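PDB 1H80: iota-carrageenase from Alteromonas sp., which hydrolyses the 1,4-beta linkages of iota-carrageenan, a sulfated galactan of red algal cell walls, by an endo-acting mechanism that inverts the anomeric configuration. Local coordinates for residues N62-L68 with D83-T89; F135-D139 with L161-R167; F251-K257 with P345-V351; G308-P313 with A325-Q329. All coordinates share one frame. Numbering follows the deposited sequence.

Contact 1: residues N62-L68 with D83-T89; sequences NGTYHFL and DVIIKPT
Parallel strand pairing joins neighbouring coils here, toward the N-terminal end of the beta-helix. Strands 64-67 and 85-88 approach to 4.7 Å between axes, their directions 30° apart, and T64, Y65, H66 and F67 pair with I85, I86, K87 and P88. Five backbone hydrogen bonds alternate along the ladder: I85 N to G63 O (3.0 Å), Y65 N to I85 O (2.9 Å), K87 N to Y65 O (2.8 Å), F67 N to K87 O (3.0 Å) and T89 N to F67 O (3.0 Å). The 21-residue offset between partners is one turn of the right-handed parallel beta-helix seen in pectate lyase-like enzymes. Buried Y65, F67 and I86 pack by apolar contact, F67 CD2 3.7 Å from I86 CG2 and Y65 CD2 4.0 Å from V84 CG1. On the face of T64, I85, H66 and K87, H66 (chi1 m, chi2 75°) receives a CH-pi contact from K87 CB, 4.3 Å from its ring centroid; H66 N bonds to D38, a calcium ligand. At its backbone angles (phi 154°, psi -178°) G63 has no room for a CB beside N62 O. At the opening end, N62 OD1 (chi1 m) accepts D83 N at 2.8 Å.

Contact 2: residues F135-D139 with L161-R167; sequences FKLGD and LVDVTER
F135 opens the first segment in extended conformation; its O accepts L161 N at 2.9 Å, while its ring leads away from 161-167 and meets F113 edge-to-face. K136 pairs in parallel with L161 (CA-CA 4.7 Å), their side chains on the same face. Its all-t side chain reaches a water, which accepts a weak bond from K136 NZ (3.3 Å) and donates to V164 O (2.7 Å). L137 pairs with V162 (CA-CA 5.0 Å) on the opposite face, L137 CD1 lying 4.3 Å from V162 CG2. L137 N donates to L161 O at 2.8 Å, whereas D163 N to L137 O (3.1 Å, 127°) is weak. These rungs join successive coils of the parallel beta-helix, 25 residues apart, and the ladder loosens where the second strand bends: V162 (phi -90°, psi 79°) centres an inverse gamma turn, and D163 OD1 accepts V164 N at 2.7 Å. G138 (phi -134°, psi -116°) passes beside T165, its CA 3.7 Å from T165 CG2; a CB here would clash with that methyl. D139 (chi1 t) points toward the resumed strand and forms a salt bridge, OD2 meeting R167 NH1 at 2.7 Å and R167 NH2 at 2.9 Å, while D139 OD1 binds R109.

Contact 3: residues F251-K257 with P345-V351; sequences FGPHFMK and PGSFGTV
A type II' beta turn, P253-M256, leaves strand 250-252 of the beta-helix and packs against the loop that leads into strand 351-359. H254 (phi 54°, psi -113°) and F255 (phi -101°, psi -8°) are its central residues, and M256 N closes it on P253 O at 2.8 Å; P253 O also has a weak hydrogen bond with T219 OG1. Two carbonyls of the turn, those of H254 and M256, are taken up by the other loop: H254 O accepts G346 N at a short 2.6 Å, and M256 O accepts S347 N at 2.9 Å. S347 bridges K257 through the backbone, CA-CA 4.9 Å, and S347 O accepts N258 ND2; M256 O and S347 O, 3.3 Å apart, are both acceptors and do not bond. G346 sits close over the turn, its CA 3.0 Å from M256 O, and a CB there would clash with the O atoms of P253, H254 and M256. The H254 side chain points away from 345-351 and donates NE2 to E218, and T350 N is satisfied by D260 OD1. The edge of F251 (chi1 m) meets the face of F348 (chi1 m) in a T-shaped pair, centroids 5.2 Å apart and planes at 87°. P253 CD rests at the edge of the same F348 ring, 3.6 Å from CE1, and F251 CZ touches V351 CG1 at 3.5 Å.

Contact 4: residues G308-P313 with A325-Q329; sequences GCAQTP and ARVTQ
The two backbones run in opposite directions, CA atoms pairing C309 with T328 (4.9 Å), A310 with V327 (4.8 Å) and Q311 with R326 (5.4 Å). The single bridge A310-V327 is a non-hydrogen-bonded antiparallel pair, since the bonds flank it: T328 N donates to C309 O (2.8 Å, 162°) and Q311 N to R326 O (2.8 Å, 161°). V327 CA adds a CA-H...O contact to C309 O at 3.3 Å. A310 (phi -118°, psi 133°) and V327 (phi -80°, psi 131°) are extended, whereas C309 (psi -18°) bends the chain so that G308 O also faces the partner. Strand 325-326 pairs on its other edge with 283-284 in a small antiparallel sheet, so 308-313 joins the outer side of an exposed excursion from the beta-helix, between strands 283-284 and 351-359. Of the connection between the two segments, residues 314-323 are not modelled. T328 (chi1 m) points toward 308-313; its OG1 donates to G308 O at 2.7 Å and accepts a weak bond from Q311 NE2 at 3.3 Å, made possible by the m,m rotamer of Q311. P313 CG meets A325 CB at 3.8 Å. C309 points away and forms a disulfide with C333 of helix 331-340; V327 packs on L334 of that helix, and R326 makes a cation-pi contact with F281.

Contacts 1 and 2 lie in the same curled sheet, in series along the chain, with centres 23 Å apart and nearest atoms about 8 Å apart; both join successive coils of the parallel beta-helix. Contact 3 follows, its centre 19 Å from that of contact 2, where strand 250-252 of a second, parallel sheet meets the loop before strand 351-359. The 87 residues between its segments include contact 4, whose centre is 19 Å from that of contact 3, with nearest atoms about 5 Å apart; helix 331-340 follows contact 4. The centres of contacts 1 and 4 are 47 Å apart, on opposite sides of the chain's centre. Contact 4 lies at the surface.

Contact 1: residues N62-L68 with D83-T89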
loop_
_atom_site.group_PDB
_atom_site.type_symbol
_atom_site.label_atom_id
_atom_site.label_comp_id
_atom_site.label_asym_id
_atom_site.label_seq_id
_atom_site.Cartn_x
_atom_site.Cartn_y
_atom_site.Cartn_z
ATOM N N ASN A 62 20.838 18.483 3.677
ATOM C CA ASN A 62 19.968 18.840 4.782
ATOM C C ASN A 62 19.266 20.172 4.578
ATOM O O ASN A 62 19.873 21.162 4.171
ATOM C CB ASN A 62 20.753 18.846 6.091
ATOM C CG ASN A 62 21.109 17.451 6.542
ATOM O OD1 ASN A 62 20.330 16.519 6.347
ATOM N ND2 ASN A 62 22.275 17.295 7.156
ATOM N N GLY A 63 17.972 20.167 4.863
ATOM C CA GLY A 63 17.154 21.351 4.714
ATOM C C GLY A 63 15.724 20.920 4.481
ATOM O O GLY A 63 15.420 19.723 4.486
ATOM N N THR A 64 14.841 21.891 4.286
ATOM C CA THR A 64 13.438 21.606 4.044
ATOM C C THR A 64 13.120 22.014 2.619
ATOM O O THR A 64 13.349 23.155 2.218
ATOM C CB THR A 64 12.540 22.378 5.024
ATOM O OG1 THR A 64 12.804 21.927 6.358
ATOM C CG2 THR A 64 11.072 22.146 4.695
ATOM N N TYR A 65 12.587 21.072 1.854
ATOM C CA TYR A 65 12.268 21.319 0.460
ATOM C C TYR A 65 10.814 21.080 0.144
ATOM O O TYR A 65 10.160 20.236 0.755
ATOM C CB TYR A 65 13.108 20.405 -0.426
ATOM C CG TYR A 65 14.576 20.538 -0.162
ATOM C CD1 TYR A 65 15.324 21.530 -0.793
ATOM C CD2 TYR A 65 15.212 19.709 0.758
ATOM C CE1 TYR A 65 16.671 21.693 -0.512
ATOM C CE2 TYR A 65 16.558 19.864 1.047
ATOM C CZ TYR A 65 17.280 20.859 0.410
ATOM O OH TYR A 65 18.609 21.030 0.698
ATOM N N HIS A 66 10.322 21.834 -0.828
ATOM C CA HIS A 66 8.953 21.699 -1.281
ATOM C C HIS A 66 8.987 21.217 -2.725
ATOM O O HIS A 66 9.520 21.894 -3.607
ATOM C CB HIS A 66 8.222 23.039 -1.175
ATOM C CG HIS A 66 7.939 23.453 0.234
ATOM N ND1 HIS A 66 8.910 23.947 1.077
ATOM C CD2 HIS A 66 6.800 23.398 0.964
ATOM C CE1 HIS A 66 8.382 24.178 2.266
ATOM N NE2 HIS A 66 7.103 23.853 2.224
ATOM N N PHE A 67 8.440 20.025 -2.951
ATOM C CA PHE A 67 8.403 19.437 -4.283
ATOM C C PHE A 67 6.996 18.973 -4.616
ATOM O O PHE A 67 6.197 18.693 -3.723
ATOM C CB PHE A 67 9.285 18.182 -4.375
ATOM C CG PHE A 67 10.722 18.393 -4.012
ATOM C CD1 PHE A 67 11.477 19.391 -4.617
ATOM C CD2 PHE A 67 11.344 17.538 -3.104
ATOM C CE1 PHE A 67 12.832 19.531 -4.325
ATOM C CE2 PHE A 67 12.698 17.670 -2.807
ATOM C CZ PHE A 67 13.442 18.666 -3.418
ATOM N N LEU A 68 6.716 18.872 -5.909
ATOM C CA LEU A 68 5.440 18.358 -6.381
ATOM C C LEU A 68 5.514 18.083 -7.875
ATOM O O LEU A 68 6.066 18.880 -8.638
ATOM C CB LEU A 68 4.291 19.330 -6.094
ATOM C CG LEU A 68 2.928 18.625 -6.064
ATOM C CD1 LEU A 68 2.835 17.756 -4.813
ATOM C CD2 LEU A 68 1.801 19.651 -6.068
ATOM N N ASP A 83 18.777 14.636 7.731
ATOM C CA ASP A 83 17.948 15.623 8.418
ATOM C C ASP A 83 17.035 16.355 7.449
ATOM O O ASP A 83 16.396 17.346 7.802
ATOM C CB ASP A 83 18.821 16.626 9.173
ATOM C CG ASP A 83 19.594 15.982 10.306
ATOM O OD1 ASP A 83 18.974 15.237 11.095
ATOM O OD2 ASP A 83 20.817 16.222 10.412
ATOM N N VAL A 84 16.968 15.856 6.222
ATOM C CA VAL A 84 16.129 16.472 5.209
ATOM C C VAL A 84 14.651 16.281 5.504
ATOM O O VAL A 84 14.230 15.243 6.010
ATOM C CB VAL A 84 16.422 15.886 3.811
ATOM C CG1 VAL A 84 15.332 16.312 2.815
ATOM C CG2 VAL A 84 17.776 16.373 3.332
ATOM N N ILE A 85 13.874 17.314 5.204
ATOM C CA ILE A 85 12.434 17.263 5.372
ATOM C C ILE A 85 11.881 17.661 4.016
ATOM O O ILE A 85 12.236 18.710 3.474
ATOM C CB ILE A 85 11.929 18.257 6.431
ATOM C CG1 ILE A 85 12.483 17.881 7.806
ATOM C CG2 ILE A 85 10.405 18.248 6.450
ATOM C CD1 ILE A 85 12.150 18.878 8.899
ATOM N N ILE A 86 11.051 16.797 3.449
ATOM C CA ILE A 86 10.443 17.070 2.160
ATOM C C ILE A 86 8.948 17.240 2.360
ATOM O O ILE A 86 8.288 16.394 2.963
ATOM C CB ILE A 86 10.707 15.923 1.160
ATOM C CG1 ILE A 86 12.178 15.941 0.739
ATOM C CG2 ILE A 86 9.807 16.068 -0.057
ATOM C CD1 ILE A 86 12.591 14.759 -0.125
ATOM N N LYS A 87 8.425 18.352 1.861
ATOM C CA LYS A 87 7.002 18.651 1.976
ATOM C C LYS A 87 6.422 18.882 0.592
ATOM O O LYS A 87 7.124 19.297 -0.325
ATOM C CB LYS A 87 6.791 19.908 2.826
ATOM C CG LYS A 87 7.292 19.797 4.252
ATOM C CD LYS A 87 7.024 21.087 5.008
ATOM C CE LYS A 87 7.374 20.953 6.474
ATOM N NZ LYS A 87 6.973 22.173 7.228
ATOM N N PRO A 88 5.122 18.612 0.418
ATOM C CA PRO A 88 4.503 18.817 -0.892
ATOM C C PRO A 88 4.203 20.289 -1.154
ATOM O O PRO A 88 3.645 20.981 -0.299
ATOM C CB PRO A 88 3.236 17.977 -0.807
ATOM C CG PRO A 88 2.858 18.103 0.635
ATOM C CD PRO A 88 4.189 17.947 1.347
ATOM N N THR A 89 4.588 20.764 -2.331
ATOM C CA THR A 89 4.332 22.147 -2.700
ATOM C C THR A 89 2.832 22.282 -2.884
ATOM O O THR A 89 2.192 21.397 -3.449
ATOM C CB THR A 89 5.019 22.509 -4.017
ATOM O OG1 THR A 89 6.422 22.249 -3.905
ATOM C CG2 THR A 89 4.806 23.982 -4.341
#

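Contact 2: residues F135-D139 with L161-R167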
loop_
_atom_site.group_PDB
_atom_site.type_symbol
_atom_site.label_atom_id
_atom_site.label_comp_id
_atom_site.label_asym_id
_atom_site.label_seq_id
_atom_site.Cartn_x
_atom_site.Cartn_y
_atom_site.Cartn_z
ATOM N N PHE A 135 5.150 8.550 -4.114
ATOM C CA PHE A 135 5.637 8.046 -5.397
ATOM C C PHE A 135 4.529 7.377 -6.187
ATOM O O PHE A 135 3.715 6.645 -5.630
ATOM C CB PHE A 135 6.720 6.968 -5.226
ATOM C CG PHE A 135 8.075 7.491 -4.872
ATOM C CD1 PHE A 135 8.449 7.649 -3.543
ATOM C CD2 PHE A 135 8.992 7.803 -5.871
ATOM C CE1 PHE A 135 9.722 8.108 -3.213
ATOM C CE2 PHE A 135 10.267 8.265 -5.553
ATOM C CZ PHE A 135 10.630 8.416 -4.221
ATOM N N LYS A 136 4.496 7.640 -7.487
ATOM C CA LYS A 136 3.564 6.954 -8.364
ATOM C C LYS A 136 4.509 6.336 -9.382
ATOM O O LYS A 136 5.231 7.048 -10.083
ATOM C CB LYS A 136 2.592 7.899 -9.064
ATOM C CG LYS A 136 1.638 7.129 -9.973
ATOM C CD LYS A 136 0.545 7.998 -10.561
ATOM C CE LYS A 136 -0.373 7.163 -11.440
ATOM N NZ LYS A 136 -1.496 7.958 -12.012
ATOM N N LEU A 137 4.527 5.009 -9.436
ATOM C CA LEU A 137 5.407 4.298 -10.350
ATOM C C LEU A 137 4.647 3.806 -11.566
ATOM O O LEU A 137 3.489 3.398 -11.464
ATOM C CB LEU A 137 6.045 3.104 -9.638
ATOM C CG LEU A 137 6.671 3.390 -8.270
ATOM C CD1 LEU A 137 7.245 2.104 -7.709
ATOM C CD2 LEU A 137 7.752 4.458 -8.395
ATOM N N GLY A 138 5.313 3.857 -12.715
ATOM C CA GLY A 138 4.719 3.395 -13.953
ATOM C C GLY A 138 5.713 2.530 -14.706
ATOM O O GLY A 138 6.115 1.463 -14.229
ATOM N N ASP A 139 6.119 2.995 -15.882
ATOM C CA ASP A 139 7.064 2.264 -16.713
ATOM C C ASP A 139 8.495 2.496 -16.239
ATOM O O ASP A 139 9.244 3.281 -16.830
ATOM C CB ASP A 139 6.932 2.704 -18.171
ATOM C CG ASP A 139 7.646 1.769 -19.128
ATOM O OD1 ASP A 139 8.475 0.948 -18.675
ATOM O OD2 ASP A 139 7.383 1.861 -20.345
ATOM N N LEU A 161 2.439 4.155 -5.000
ATOM C CA LEU A 161 1.530 3.517 -5.932
ATOM C C LEU A 161 2.342 2.780 -6.983
ATOM O O LEU A 161 2.970 3.402 -7.835
ATOM C CB LEU A 161 0.646 4.577 -6.596
ATOM C CG LEU A 161 -0.113 5.485 -5.626
ATOM C CD1 LEU A 161 -0.783 6.616 -6.386
ATOM C CD2 LEU A 161 -1.141 4.665 -4.859
ATOM N N VAL A 162 2.347 1.452 -6.898
ATOM C CA VAL A 162 3.073 0.614 -7.853
ATOM C C VAL A 162 2.013 0.394 -8.921
ATOM O O VAL A 162 1.376 -0.656 -8.998
ATOM C CB VAL A 162 3.495 -0.712 -7.189
ATOM C CG1 VAL A 162 4.406 -1.499 -8.114
ATOM C CG2 VAL A 162 4.219 -0.416 -5.876
ATOM N N ASP A 163 1.852 1.422 -9.746
ATOM C CA ASP A 163 0.806 1.480 -10.756
ATOM C C ASP A 163 1.122 1.140 -12.204
ATOM O O ASP A 163 2.240 0.770 -12.565
ATOM C CB ASP A 163 0.196 2.882 -10.719
ATOM C CG ASP A 163 -1.319 2.866 -10.712
ATOM O OD1 ASP A 163 -1.910 1.983 -11.363
ATOM O OD2 ASP A 163 -1.916 3.750 -10.060
ATOM N N VAL A 164 0.090 1.289 -13.028
ATOM C CA VAL A 164 0.187 1.040 -14.456
ATOM C C VAL A 164 0.001 2.374 -15.167
ATOM O O VAL A 164 -0.530 3.328 -14.590
ATOM C CB VAL A 164 -0.911 0.052 -14.940
ATOM C CG1 VAL A 164 -0.789 -1.266 -14.196
ATOM C CG2 VAL A 164 -2.296 0.650 -14.726
ATOM N N THR A 165 0.467 2.446 -16.407
ATOM C CA THR A 165 0.323 3.654 -17.206
ATOM C C THR A 165 0.061 3.241 -18.645
ATOM O O THR A 165 0.553 2.211 -19.100
ATOM C CB THR A 165 1.588 4.546 -17.166
ATOM O OG1 THR A 165 2.710 3.826 -17.688
ATOM C CG2 THR A 165 1.882 4.983 -15.750
ATOM N N GLU A 166 -0.729 4.044 -19.349
ATOM C CA GLU A 166 -1.069 3.763 -20.735
ATOM C C GLU A 166 -0.112 4.419 -21.722
ATOM O O GLU A 166 0.241 5.593 -21.580
ATOM C CB GLU A 166 -2.493 4.246 -21.032
ATOM N N ARG A 167 0.306 3.649 -22.722
ATOM C CA ARG A 167 1.184 4.153 -23.769
ATOM C C ARG A 167 1.141 3.216 -24.970
ATOM O O ARG A 167 1.218 1.994 -24.827
ATOM C CB ARG A 167 2.627 4.289 -23.271
ATOM C CG ARG A 167 3.481 5.165 -24.181
ATOM C CD ARG A 167 4.946 5.208 -23.767
ATOM N NE ARG A 167 5.592 3.909 -23.912
ATOM C CZ ARG A 167 5.951 3.135 -22.893
ATOM N NH1 ARG A 167 5.728 3.531 -21.647
ATOM N NH2 ARG A 167 6.525 1.962 -23.123
HETATM O O HOH W 1 -1.938 5.604 -14.352
#

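Contact 3: residues F251-K257 with P345-V351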
loop_
_atom_site.group_PDB
_atom_site.type_symbol
_atom_site.label_atom_id
_atom_site.label_comp_id
_atom_site.label_asym_id
_atom_site.label_seq_id
_atom_site.Cartn_x
_atom_site.Cartn_y
_atom_site.Cartn_z
ATOM N N PHE A 251 -4.368 -9.212 0.621
ATOM C CA PHE A 251 -4.524 -9.683 -0.746
ATOM C C PHE A 251 -5.975 -9.445 -1.136
ATOM O O PHE A 251 -6.891 -9.898 -0.449
ATOM C CB PHE A 251 -4.219 -11.178 -0.860
ATOM C CG PHE A 251 -2.806 -11.541 -0.519
ATOM C CD1 PHE A 251 -2.428 -11.766 0.802
ATOM C CD2 PHE A 251 -1.847 -11.653 -1.520
ATOM C CE1 PHE A 251 -1.118 -12.099 1.123
ATOM C CE2 PHE A 251 -0.533 -11.983 -1.210
ATOM C CZ PHE A 251 -0.167 -12.208 0.112
ATOM N N GLY A 252 -6.176 -8.721 -2.229
ATOM C CA GLY A 252 -7.517 -8.437 -2.711
ATOM C C GLY A 252 -7.384 -8.290 -4.211
ATOM O O GLY A 252 -7.197 -7.183 -4.707
ATOM N N PRO A 253 -7.495 -9.394 -4.963
ATOM C CA PRO A 253 -7.363 -9.359 -6.421
ATOM C C PRO A 253 -8.487 -8.712 -7.212
ATOM O O PRO A 253 -8.305 -8.379 -8.383
ATOM C CB PRO A 253 -7.187 -10.828 -6.771
ATOM C CG PRO A 253 -8.118 -11.491 -5.798
ATOM C CD PRO A 253 -7.830 -10.755 -4.497
ATOM N N HIS A 254 -9.639 -8.516 -6.578
ATOM C CA HIS A 254 -10.778 -7.936 -7.274
ATOM C C HIS A 254 -11.055 -8.754 -8.535
ATOM O O HIS A 254 -11.417 -9.923 -8.440
ATOM C CB HIS A 254 -10.514 -6.466 -7.615
ATOM C CG HIS A 254 -10.653 -5.546 -6.443
ATOM N ND1 HIS A 254 -11.679 -4.633 -6.329
ATOM C CD2 HIS A 254 -9.915 -5.423 -5.313
ATOM C CE1 HIS A 254 -11.569 -3.989 -5.181
ATOM N NE2 HIS A 254 -10.505 -4.450 -4.546
ATOM N N PHE A 255 -10.847 -8.155 -9.704
ATOM C CA PHE A 255 -11.099 -8.816 -10.989
ATOM C C PHE A 255 -9.840 -9.351 -11.672
ATOM O O PHE A 255 -9.920 -10.055 -12.680
ATOM C CB PHE A 255 -11.757 -7.808 -11.931
ATOM C CG PHE A 255 -10.939 -6.559 -12.123
ATOM C CD1 PHE A 255 -9.788 -6.580 -12.907
ATOM C CD2 PHE A 255 -11.273 -5.385 -11.456
ATOM C CE1 PHE A 255 -8.980 -5.453 -13.022
ATOM C CE2 PHE A 255 -10.470 -4.248 -11.565
ATOM C CZ PHE A 255 -9.319 -4.287 -12.349
ATOM N N MET A 256 -8.681 -9.013 -11.122
ATOM C CA MET A 256 -7.403 -9.393 -11.715
ATOM C C MET A 256 -6.815 -10.750 -11.360
ATOM O O MET A 256 -6.850 -11.185 -10.213
ATOM C CB MET A 256 -6.374 -8.303 -11.397
ATOM C CG MET A 256 -4.952 -8.572 -11.875
ATOM S SD MET A 256 -4.790 -8.721 -13.665
ATOM C CE MET A 256 -5.670 -7.258 -14.177
ATOM N N LYS A 257 -6.263 -11.411 -12.372
ATOM C CA LYS A 257 -5.610 -12.695 -12.183
ATOM C C LYS A 257 -4.132 -12.394 -11.951
ATOM O O LYS A 257 -3.401 -12.051 -12.883
ATOM C CB LYS A 257 -5.766 -13.574 -13.423
ATOM C CG LYS A 257 -5.008 -14.883 -13.321
ATOM C CD LYS A 257 -5.280 -15.781 -14.514
ATOM C CE LYS A 257 -4.534 -17.096 -14.384
ATOM N NZ LYS A 257 -4.874 -18.038 -15.487
ATOM N N PRO A 345 -13.875 -13.743 -11.166
ATOM C CA PRO A 345 -13.211 -13.244 -9.960
ATOM C C PRO A 345 -11.691 -13.318 -10.036
ATOM O O PRO A 345 -11.121 -14.296 -10.529
ATOM C CB PRO A 345 -13.791 -14.124 -8.849
ATOM C CG PRO A 345 -14.228 -15.366 -9.571
ATOM C CD PRO A 345 -14.812 -14.829 -10.840
ATOM N N GLY A 346 -11.043 -12.265 -9.552
ATOM C CA GLY A 346 -9.596 -12.223 -9.559
ATOM C C GLY A 346 -9.019 -13.278 -8.640
ATOM O O GLY A 346 -9.740 -13.924 -7.878
ATOM N N SER A 347 -7.707 -13.453 -8.704
ATOM C CA SER A 347 -7.047 -14.450 -7.881
ATOM C C SER A 347 -5.558 -14.184 -7.801
ATOM O O SER A 347 -5.055 -13.208 -8.354
ATOM C CB SER A 347 -7.265 -15.837 -8.486
ATOM O OG SER A 347 -6.711 -15.899 -9.793
ATOM N N PHE A 348 -4.872 -15.054 -7.073
ATOM C CA PHE A 348 -3.428 -14.999 -6.942
ATOM C C PHE A 348 -2.949 -16.413 -7.214
ATOM O O PHE A 348 -3.716 -17.370 -7.081
ATOM C CB PHE A 348 -2.998 -14.563 -5.540
ATOM C CG PHE A 348 -3.057 -13.082 -5.325
ATOM C CD1 PHE A 348 -4.226 -12.470 -4.888
ATOM C CD2 PHE A 348 -1.940 -12.289 -5.583
ATOM C CE1 PHE A 348 -4.288 -11.088 -4.709
ATOM C CE2 PHE A 348 -1.987 -10.908 -5.409
ATOM C CZ PHE A 348 -3.164 -10.303 -4.971
ATOM N N GLY A 349 -1.692 -16.544 -7.612
ATOM C CA GLY A 349 -1.147 -17.858 -7.893
ATOM C C GLY A 349 -0.728 -18.532 -6.608
ATOM O O GLY A 349 -1.527 -18.681 -5.682
ATOM N N THR A 350 0.530 -18.945 -6.548
ATOM C CA THR A 350 1.050 -19.592 -5.358
ATOM C C THR A 350 1.413 -18.500 -4.366
ATOM O O THR A 350 2.309 -17.698 -4.620
ATOM C CB THR A 350 2.294 -20.427 -5.688
ATOM O OG1 THR A 350 1.936 -21.446 -6.630
ATOM C CG2 THR A 350 2.863 -21.075 -4.430
ATOM N N VAL A 351 0.694 -18.462 -3.249
ATOM C CA VAL A 351 0.940 -17.467 -2.215
ATOM C C VAL A 351 1.271 -18.144 -0.898
ATOM O O VAL A 351 0.506 -18.972 -0.404
ATOM C CB VAL A 351 -0.290 -16.562 -1.991
ATOM C CG1 VAL A 351 -0.023 -15.599 -0.839
ATOM C CG2 VAL A 351 -0.612 -15.794 -3.264
#

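Contact 4: residues G308-P313 with A325-Q329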
loop_
_atom_site.group_PDB
_atom_site.type_symbol
_atom_site.label_atom_id
_atom_site.label_comp_id
_atom_site.label_asym_id
_atom_site.label_seq_id
_atom_site.Cartn_x
_atom_site.Cartn_y
_atom_site.Cartn_z
ATOM N N GLY A 308 -30.421 -14.926 -7.642
ATOM C CA GLY A 308 -29.607 -14.439 -6.546
ATOM C C GLY A 308 -28.191 -14.234 -7.040
ATOM O O GLY A 308 -27.226 -14.503 -6.326
ATOM N N CYS A 309 -28.073 -13.756 -8.275
ATOM C CA CYS A 309 -26.773 -13.527 -8.893
ATOM C C CYS A 309 -26.227 -12.115 -8.726
ATOM O O CYS A 309 -25.031 -11.885 -8.906
ATOM C CB CYS A 309 -26.837 -13.868 -10.382
ATOM S SG CYS A 309 -26.930 -15.651 -10.736
ATOM N N ALA A 310 -27.094 -11.169 -8.382
ATOM C CA ALA A 310 -26.660 -9.789 -8.215
ATOM C C ALA A 310 -26.874 -9.264 -6.801
ATOM O O ALA A 310 -27.939 -9.446 -6.211
ATOM C CB ALA A 310 -27.383 -8.896 -9.215
ATOM N N GLN A 311 -25.846 -8.613 -6.262
ATOM C CA GLN A 311 -25.907 -8.040 -4.922
ATOM C C GLN A 311 -26.514 -6.645 -4.997
ATOM O O GLN A 311 -26.701 -6.101 -6.086
ATOM C CB GLN A 311 -24.503 -7.945 -4.317
ATOM C CG GLN A 311 -23.926 -9.265 -3.835
ATOM C CD GLN A 311 -24.678 -9.826 -2.645
ATOM O OE1 GLN A 311 -24.876 -9.141 -1.642
ATOM N NE2 GLN A 311 -25.095 -11.084 -2.746
ATOM N N THR A 312 -26.816 -6.070 -3.837
ATOM C CA THR A 312 -27.393 -4.733 -3.775
ATOM C C THR A 312 -26.402 -3.743 -4.388
ATOM O O THR A 312 -25.353 -3.463 -3.808
ATOM C CB THR A 312 -27.684 -4.324 -2.319
ATOM O OG1 THR A 312 -28.472 -5.339 -1.686
ATOM C CG2 THR A 312 -28.444 -3.008 -2.281
ATOM N N PRO A 313 -26.728 -3.202 -5.573
ATOM C CA PRO A 313 -25.885 -2.242 -6.297
ATOM C C PRO A 313 -25.648 -0.935 -5.542
ATOM O O PRO A 313 -26.276 -0.674 -4.518
ATOM C CB PRO A 313 -26.653 -2.019 -7.602
ATOM C CG PRO A 313 -27.478 -3.274 -7.748
ATOM C CD PRO A 313 -27.947 -3.499 -6.342
ATOM N N ALA A 325 -22.863 -3.297 -9.819
ATOM C CA ALA A 325 -23.520 -4.426 -9.174
ATOM C C ALA A 325 -22.579 -5.617 -9.045
ATOM O O ALA A 325 -22.196 -6.233 -10.037
ATOM C CB ALA A 325 -24.763 -4.825 -9.956
ATOM N N ARG A 326 -22.216 -5.936 -7.809
ATOM C CA ARG A 326 -21.325 -7.055 -7.535
ATOM C C ARG A 326 -22.059 -8.382 -7.704
ATOM O O ARG A 326 -23.190 -8.539 -7.244
ATOM C CB ARG A 326 -20.771 -6.929 -6.115
ATOM C CG ARG A 326 -19.889 -8.074 -5.670
ATOM C CD ARG A 326 -19.088 -7.660 -4.452
ATOM N NE ARG A 326 -18.296 -8.755 -3.909
ATOM C CZ ARG A 326 -17.256 -8.585 -3.100
ATOM N NH1 ARG A 326 -16.887 -7.360 -2.748
ATOM N NH2 ARG A 326 -16.590 -9.634 -2.642
ATOM N N VAL A 327 -21.412 -9.332 -8.372
ATOM C CA VAL A 327 -22.001 -10.644 -8.608
ATOM C C VAL A 327 -21.872 -11.537 -7.379
ATOM O O VAL A 327 -20.791 -11.675 -6.805
ATOM C CB VAL A 327 -21.334 -11.342 -9.810
ATOM C CG1 VAL A 327 -21.943 -12.718 -10.018
ATOM C CG2 VAL A 327 -21.506 -10.492 -11.058
ATOM N N THR A 328 -22.985 -12.148 -6.986
ATOM C CA THR A 328 -23.024 -13.024 -5.823
ATOM C C THR A 328 -22.001 -14.154 -5.910
ATOM O O THR A 328 -21.778 -14.726 -6.978
ATOM C CB THR A 328 -24.427 -13.634 -5.647
ATOM O OG1 THR A 328 -25.406 -12.588 -5.682
ATOM C CG2 THR A 328 -24.530 -14.365 -4.316
ATOM N N GLN A 329 -21.385 -14.473 -4.774
ATOM C CA GLN A 329 -20.385 -15.531 -4.713
ATOM C C GLN A 329 -21.021 -16.917 -4.741
ATOM O O GLN A 329 -21.179 -17.572 -3.710
ATOM C CB GLN A 329 -19.524 -15.373 -3.453
ATOM C CG GLN A 329 -18.497 -16.479 -3.244
ATOM C CD GLN A 329 -17.613 -16.703 -4.456
ATOM O OE1 GLN A 329 -16.999 -15.770 -4.974
ATOM N NE2 GLN A 329 -17.539 -17.947 -4.913
#